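Local structure of immunomodulatory active chitinase (Trichuris suis, 6G9C) at residues Gly50-Glu55 / Asp373-Ser378; Ile309-Val314 / Thr381-Lys386. The protein probably binds and hydrolyses chitin as a secreted family 18 glycosidase, and displays immunomodulatory properties in inflammatory lung disease. All blocks are in the same frame, centred on the assembly; numbering follows the deposited sequence.

Interaction 1 of 2, residues Gly50-Glu55 / Asp373-Ser378; sequences GKYNPE and DDFLGS
Y52 and F375 meet in a T-shaped (edge-to-face) aromatic stack, buried between the loop that follows strand 34-40 and the loop that follows strand 364-368. The tyrosine supplies the edge and the phenylalanine the face. CD2 of Y52 stands over the middle of the F375 ring, 3.6 Å from F375 CG, and the neighbouring CE2 of Y52 lies 3.8 Å from the same carbon. The ring centroids are 4.8 Å apart and the planes are inclined at 71°, so the slightly positive C-H edge of Y52 points into the electron-rich face of F375. F375 directs its CG into the space between its own backbone N and carbonyl carbon (chi1 58°), which sends the ring out of its loop toward residues 50-52.

The far edge of the F375 ring reaches two backbone carbonyls: F375 CZ is 3.6 Å from G50 O and 3.5 Å from K51 O. Phenylalanine suits this place because its rim carries weakly positive hydrogens, which carbonyl oxygens tolerate well, while its face receives the tyrosine. H56 also meets the F375 ring, with the planes at about 45°.

Tyrosine suits its own place because its side edge and its hydroxyl do different work. The edge packs on F375, and the hydroxyl hydrogen-bonds that of Y388. Just before F375 in the chain, the loop bends in an inverse gamma turn centred on D374, whose carboxylate accepts from the backbone N atoms of F379 and C380. No hydrogen bond joins the two segments, so aromatic packing carries the contact. The stack joins the loops that follow strands 34-40 and 364-368, the first and last strands of the TIM barrel of family 18 glycosyl hydrolases, which pair in parallel where the barrel closes.

Interaction 2 of 2, residues Ile309-Val314 / Thr381-Lys386; sequences ISYYEV and TEHNGK
Y311 OH and H383 NE2 form the one direct hydrogen bond between these segments, 2.8 Å long, and either atom could be the donor. The two side chains reach for each other from facing sides and meet at their edges: NE2 of H383 lies in the plane of the Y311 ring, and the Y311 oxygen lies in the plane of the imidazole. Y311 has its CG anti to the backbone N (chi1 175°), and the ring is extended from the start of helix 311-319 toward the loop. Tyrosine fits here because its rigid ring places a hydroxyl at the loop, and histidine because its nitrogen can give or take the proton.

A water also binds the phenol, 2.6 Å from Y311 OH, and donates a weak, 3.4 Å bond to E382 OE2. The water lies in the imidazole plane as well, while CG of E382 covers one face of that ring. The Y311 oxygen is therefore gripped by both the histidine and the water.

Further out, a type I turn from T381 to N384 carries H383, whose side chain also packs on P389. Y311 touches C380, a residue of the C315-C380 disulfide, and L390.

The helix that bears Y311 starts with a capping box. E313 N donates to S310 OG over 3.1 Å, and S310 N returns a nearly straight bond (170°) to E313 OE1, 2.9 Å away. Serine, with its short hydroxyl, and glutamate, with its longer reach, are well suited to these two roles. E313 is held further by T300, Y302 and L303. The capping box marks where strand 308-310 passes into helix 311-319, within the alpha+beta insertion between the last two barrel strands (268-281 and 364-368), as is usual in family 18 chitinases of this type; Y311 joins it to the loop after the last barrel strand.

Interactions 1 and 2 have centres 11 Å apart on the same side of the chain's centre, and they touch. Their segments alternate along the sequence, in the order 50-55, 309-314, 373-378 and 381-386, and both later segments belong to the single loop between strand 364-368 and helix 392-398. Y312 of helix 311-319 bridges them: D373 O lies 3.3 Å from Y312 CD2, and G50 CA packs 3.5 Å from Y312 OH. The loop after strand 364-368 is thus packed in its earlier part against the loop after the first barrel strand and further on against the start of helix 311-319, so that one loop links the barrel to the inserted region.

Interaction 1 of 2, residues Gly50-Glu55 / Asp373-Ser378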
loop_
_atom_site.group_PDB
_atom_site.type_symbol
_atom_site.label_atom_id
_atom_site.label_comp_id
_atom_site.label_asym_id
_atom_site.label_seq_id
_atom_site.Cartn_x
_atom_site.Cartn_y
_atom_site.Cartn_z
ATOM N N GLY A 50 23.328 -13.067 -8.078
ATOM C CA GLY A 50 22.139 -13.899 -8.076
ATOM C C GLY A 50 21.172 -13.604 -6.952
ATOM O O GLY A 50 20.024 -14.064 -6.999
ATOM N N LYS A 51 21.604 -12.868 -5.927
ATOM C CA LYS A 51 20.686 -12.562 -4.834
ATOM C C LYS A 51 19.542 -11.683 -5.326
ATOM O O LYS A 51 19.774 -10.618 -5.906
ATOM C CB LYS A 51 21.420 -11.873 -3.692
ATOM C CG LYS A 51 20.519 -11.556 -2.499
ATOM C CD LYS A 51 21.148 -10.489 -1.618
ATOM C CE LYS A 51 20.271 -10.156 -0.418
ATOM N NZ LYS A 51 20.375 -11.200 0.633
ATOM N N TYR A 52 18.303 -12.127 -5.087
ATOM C CA TYR A 52 17.116 -11.421 -5.561
ATOM C C TYR A 52 16.385 -10.814 -4.373
ATOM O O TYR A 52 15.978 -11.533 -3.451
ATOM C CB TYR A 52 16.185 -12.344 -6.350
ATOM C CG TYR A 52 15.078 -11.596 -7.074
ATOM C CD1 TYR A 52 13.893 -11.232 -6.411
ATOM C CD2 TYR A 52 15.217 -11.245 -8.413
ATOM C CE1 TYR A 52 12.890 -10.534 -7.079
ATOM C CE2 TYR A 52 14.229 -10.550 -9.083
ATOM C CZ TYR A 52 13.070 -10.198 -8.418
ATOM O OH TYR A 52 12.102 -9.516 -9.114
ATOM N N ASN A 53 16.206 -9.490 -4.413
ATOM C CA ASN A 53 15.462 -8.696 -3.448
ATOM C C ASN A 53 14.173 -8.173 -4.067
ATOM O O ASN A 53 14.105 -7.972 -5.285
ATOM C CB ASN A 53 16.289 -7.501 -2.956
ATOM C CG ASN A 53 17.608 -7.919 -2.352
ATOM O OD1 ASN A 53 17.682 -8.925 -1.643
ATOM N ND2 ASN A 53 18.662 -7.154 -2.637
ATOM N N PRO A 54 13.139 -7.932 -3.253
ATOM C CA PRO A 54 11.883 -7.384 -3.796
ATOM C C PRO A 54 12.065 -6.100 -4.591
ATOM O O PRO A 54 11.361 -5.895 -5.589
ATOM C CB PRO A 54 11.040 -7.141 -2.534
ATOM C CG PRO A 54 11.542 -8.154 -1.556
ATOM C CD PRO A 54 13.039 -8.212 -1.810
ATOM N N GLU A 55 13.015 -5.242 -4.205
ATOM C CA GLU A 55 13.221 -4.005 -4.942
ATOM C C GLU A 55 13.841 -4.242 -6.310
ATOM O O GLU A 55 13.954 -3.292 -7.092
ATOM C CB GLU A 55 14.091 -3.043 -4.129
ATOM C CG GLU A 55 15.438 -3.611 -3.708
ATOM C CD GLU A 55 15.388 -4.317 -2.358
ATOM O OE1 GLU A 55 14.276 -4.688 -1.910
ATOM O OE2 GLU A 55 16.469 -4.491 -1.746
ATOM N N ASP A 373 15.646 -15.078 -14.305
ATOM C CA ASP A 373 15.960 -14.225 -15.436
ATOM C C ASP A 373 17.229 -13.428 -15.131
ATOM O O ASP A 373 17.699 -13.362 -13.989
ATOM C CB ASP A 373 14.783 -13.288 -15.705
ATOM C CG ASP A 373 14.730 -12.744 -17.127
ATOM O OD1 ASP A 373 15.656 -12.943 -17.948
ATOM O OD2 ASP A 373 13.715 -12.070 -17.416
ATOM N N ASP A 374 17.776 -12.794 -16.158
ATOM C CA ASP A 374 18.886 -11.851 -15.971
ATOM C C ASP A 374 18.305 -10.547 -15.420
ATOM O O ASP A 374 18.149 -9.551 -16.122
ATOM C CB ASP A 374 19.631 -11.645 -17.289
ATOM C CG ASP A 374 21.015 -10.984 -17.117
ATOM O OD1 ASP A 374 21.619 -11.053 -16.021
ATOM O OD2 ASP A 374 21.512 -10.406 -18.113
ATOM N N PHE A 375 17.938 -10.578 -14.133
ATOM C CA PHE A 375 17.161 -9.467 -13.580
ATOM C C PHE A 375 17.999 -8.221 -13.314
ATOM O O PHE A 375 17.433 -7.126 -13.207
ATOM C CB PHE A 375 16.427 -9.896 -12.298
ATOM C CG PHE A 375 17.327 -10.410 -11.218
ATOM C CD1 PHE A 375 17.654 -11.758 -11.162
ATOM C CD2 PHE A 375 17.832 -9.552 -10.246
ATOM C CE1 PHE A 375 18.479 -12.249 -10.167
ATOM C CE2 PHE A 375 18.660 -10.031 -9.240
ATOM C CZ PHE A 375 18.983 -11.390 -9.203
ATOM N N LEU A 376 19.323 -8.345 -13.212
ATOM C CA LEU A 376 20.175 -7.161 -13.153
ATOM C C LEU A 376 20.698 -6.748 -14.517
ATOM O O LEU A 376 21.329 -5.692 -14.625
ATOM C CB LEU A 376 21.376 -7.385 -12.222
ATOM C CG LEU A 376 21.124 -7.772 -10.759
ATOM C CD1 LEU A 376 22.464 -7.874 -10.023
ATOM C CD2 LEU A 376 20.175 -6.800 -10.053
ATOM N N GLY A 377 20.457 -7.547 -15.554
ATOM C CA GLY A 377 21.116 -7.311 -16.831
ATOM C C GLY A 377 22.625 -7.436 -16.795
ATOM O O GLY A 377 23.309 -6.848 -17.640
ATOM N N SER A 378 23.174 -8.190 -15.840
ATOM C CA SER A 378 24.621 -8.227 -15.619
ATOM C C SER A 378 25.290 -9.497 -16.128
ATOM O O SER A 378 26.529 -9.545 -16.177
ATOM C CB SER A 378 24.931 -8.077 -14.123
ATOM O OG SER A 378 24.545 -9.254 -13.417
#

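Interaction 2 of 2, residues Ile309-Val314 / Thr381-Lys386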
loop_
_atom_site.group_PDB
_atom_site.type_symbol
_atom_site.label_atom_id
_atom_site.label_comp_id
_atom_site.label_asym_id
_atom_site.label_seq_id
_atom_site.Cartn_x
_atom_site.Cartn_y
_atom_site.Cartn_z
ATOM N N ILE A 309 19.470 -25.163 -13.758
ATOM C CA ILE A 309 20.303 -24.015 -14.117
ATOM C C ILE A 309 19.363 -22.845 -14.351
ATOM O O ILE A 309 18.222 -23.031 -14.782
ATOM C CB ILE A 309 21.175 -24.297 -15.367
ATOM C CG1 ILE A 309 22.190 -23.159 -15.619
ATOM C CG2 ILE A 309 20.297 -24.476 -16.617
ATOM C CD1 ILE A 309 23.337 -23.546 -16.601
ATOM N N SER A 310 19.833 -21.636 -14.054
ATOM C CA SER A 310 19.051 -20.444 -14.355
ATOM C C SER A 310 19.432 -19.886 -15.726
ATOM O O SER A 310 20.514 -20.150 -16.248
ATOM C CB SER A 310 19.275 -19.368 -13.297
ATOM O OG SER A 310 20.596 -18.842 -13.430
ATOM N N TYR A 311 18.531 -19.083 -16.299
ATOM C CA TYR A 311 18.853 -18.448 -17.571
ATOM C C TYR A 311 20.126 -17.611 -17.470
ATOM O O TYR A 311 20.977 -17.641 -18.372
ATOM C CB TYR A 311 17.685 -17.587 -18.064
ATOM C CG TYR A 311 18.056 -16.833 -19.310
ATOM C CD1 TYR A 311 18.301 -17.501 -20.498
ATOM C CD2 TYR A 311 18.216 -15.452 -19.297
ATOM C CE1 TYR A 311 18.695 -16.808 -21.654
ATOM C CE2 TYR A 311 18.593 -14.769 -20.433
ATOM C CZ TYR A 311 18.821 -15.450 -21.611
ATOM O OH TYR A 311 19.199 -14.769 -22.756
ATOM N N TYR A 312 20.291 -16.852 -16.386
ATOM C CA TYR A 312 21.497 -16.030 -16.329
ATOM C C TYR A 312 22.755 -16.888 -16.181
ATOM O O TYR A 312 23.838 -16.484 -16.622
ATOM C CB TYR A 312 21.379 -14.977 -15.216
ATOM C CG TYR A 312 21.283 -15.471 -13.783
ATOM C CD1 TYR A 312 22.428 -15.833 -13.066
ATOM C CD2 TYR A 312 20.050 -15.519 -13.120
ATOM C CE1 TYR A 312 22.344 -16.255 -11.738
ATOM C CE2 TYR A 312 19.963 -15.939 -11.796
ATOM C CZ TYR A 312 21.107 -16.304 -11.110
ATOM O OH TYR A 312 21.020 -16.725 -9.790
ATOM N N GLU A 313 22.633 -18.077 -15.588
ATOM C CA GLU A 313 23.769 -18.992 -15.526
ATOM C C GLU A 313 24.074 -19.582 -16.897
ATOM O O GLU A 313 25.240 -19.823 -17.231
ATOM C CB GLU A 313 23.491 -20.106 -14.517
ATOM C CG GLU A 313 23.773 -19.743 -13.072
ATOM C CD GLU A 313 23.231 -20.796 -12.120
ATOM O OE1 GLU A 313 22.374 -21.592 -12.558
ATOM O OE2 GLU A 313 23.660 -20.834 -10.948
ATOM N N VAL A 314 23.035 -19.842 -17.698
ATOM C CA VAL A 314 23.259 -20.221 -19.094
ATOM C C VAL A 314 24.033 -19.125 -19.814
ATOM O O VAL A 314 24.970 -19.399 -20.575
ATOM C CB VAL A 314 21.923 -20.518 -19.803
ATOM C CG1 VAL A 314 22.142 -20.610 -21.331
ATOM C CG2 VAL A 314 21.272 -21.799 -19.229
ATOM N N THR A 381 25.181 -10.780 -22.536
ATOM C CA THR A 381 25.705 -9.712 -23.388
ATOM C C THR A 381 24.865 -9.451 -24.631
ATOM O O THR A 381 24.875 -8.330 -25.141
ATOM C CB THR A 381 27.140 -10.019 -23.822
ATOM O OG1 THR A 381 27.131 -11.029 -24.842
ATOM C CG2 THR A 381 27.969 -10.494 -22.640
ATOM N N GLU A 382 24.119 -10.444 -25.125
ATOM C CA GLU A 382 23.427 -10.276 -26.400
ATOM C C GLU A 382 22.253 -9.305 -26.328
ATOM O O GLU A 382 21.734 -8.921 -27.382
ATOM C CB GLU A 382 22.951 -11.636 -26.930
ATOM C CG GLU A 382 21.495 -11.963 -26.609
ATOM C CD GLU A 382 21.111 -13.391 -26.962
ATOM O OE1 GLU A 382 21.954 -14.280 -26.776
ATOM O OE2 GLU A 382 19.965 -13.626 -27.400
ATOM N N HIS A 383 21.826 -8.894 -25.129
ATOM C CA HIS A 383 20.718 -7.956 -24.976
ATOM C C HIS A 383 21.170 -6.536 -24.631
ATOM O O HIS A 383 20.318 -5.671 -24.393
ATOM C CB HIS A 383 19.732 -8.451 -23.900
ATOM C CG HIS A 383 19.579 -9.942 -23.844
ATOM N ND1 HIS A 383 18.893 -10.660 -24.802
ATOM C CD2 HIS A 383 20.006 -10.848 -22.931
ATOM C CE1 HIS A 383 18.913 -11.943 -24.487
ATOM N NE2 HIS A 383 19.582 -12.084 -23.357
ATOM N N ASN A 384 22.480 -6.279 -24.587
ATOM C CA ASN A 384 23.031 -4.948 -24.292
ATOM C C ASN A 384 22.620 -4.449 -22.907
ATOM O O ASN A 384 22.280 -3.280 -22.725
ATOM C CB ASN A 384 22.645 -3.927 -25.367
ATOM C CG ASN A 384 22.850 -4.452 -26.775
ATOM O OD1 ASN A 384 23.976 -4.509 -27.271
ATOM N ND2 ASN A 384 21.758 -4.826 -27.431
ATOM N N GLY A 385 22.671 -5.335 -21.916
ATOM C CA GLY A 385 22.409 -4.938 -20.548
ATOM C C GLY A 385 20.949 -4.791 -20.190
ATOM O O GLY A 385 20.639 -4.253 -19.119
ATOM N N LYS A 386 20.044 -5.212 -21.066
ATOM C CA LYS A 386 18.627 -5.150 -20.758
ATOM C C LYS A 386 18.338 -5.979 -19.514
ATOM O O LYS A 386 18.818 -7.111 -19.380
ATOM C CB LYS A 386 17.804 -5.664 -21.942
ATOM C CG LYS A 386 16.294 -5.489 -21.803
ATOM C CD LYS A 386 15.569 -6.075 -23.007
ATOM C CE LYS A 386 14.076 -5.788 -22.973
ATOM N NZ LYS A 386 13.390 -6.375 -24.167
HETATM O O HOH W 1 18.288 -15.467 -25.132
#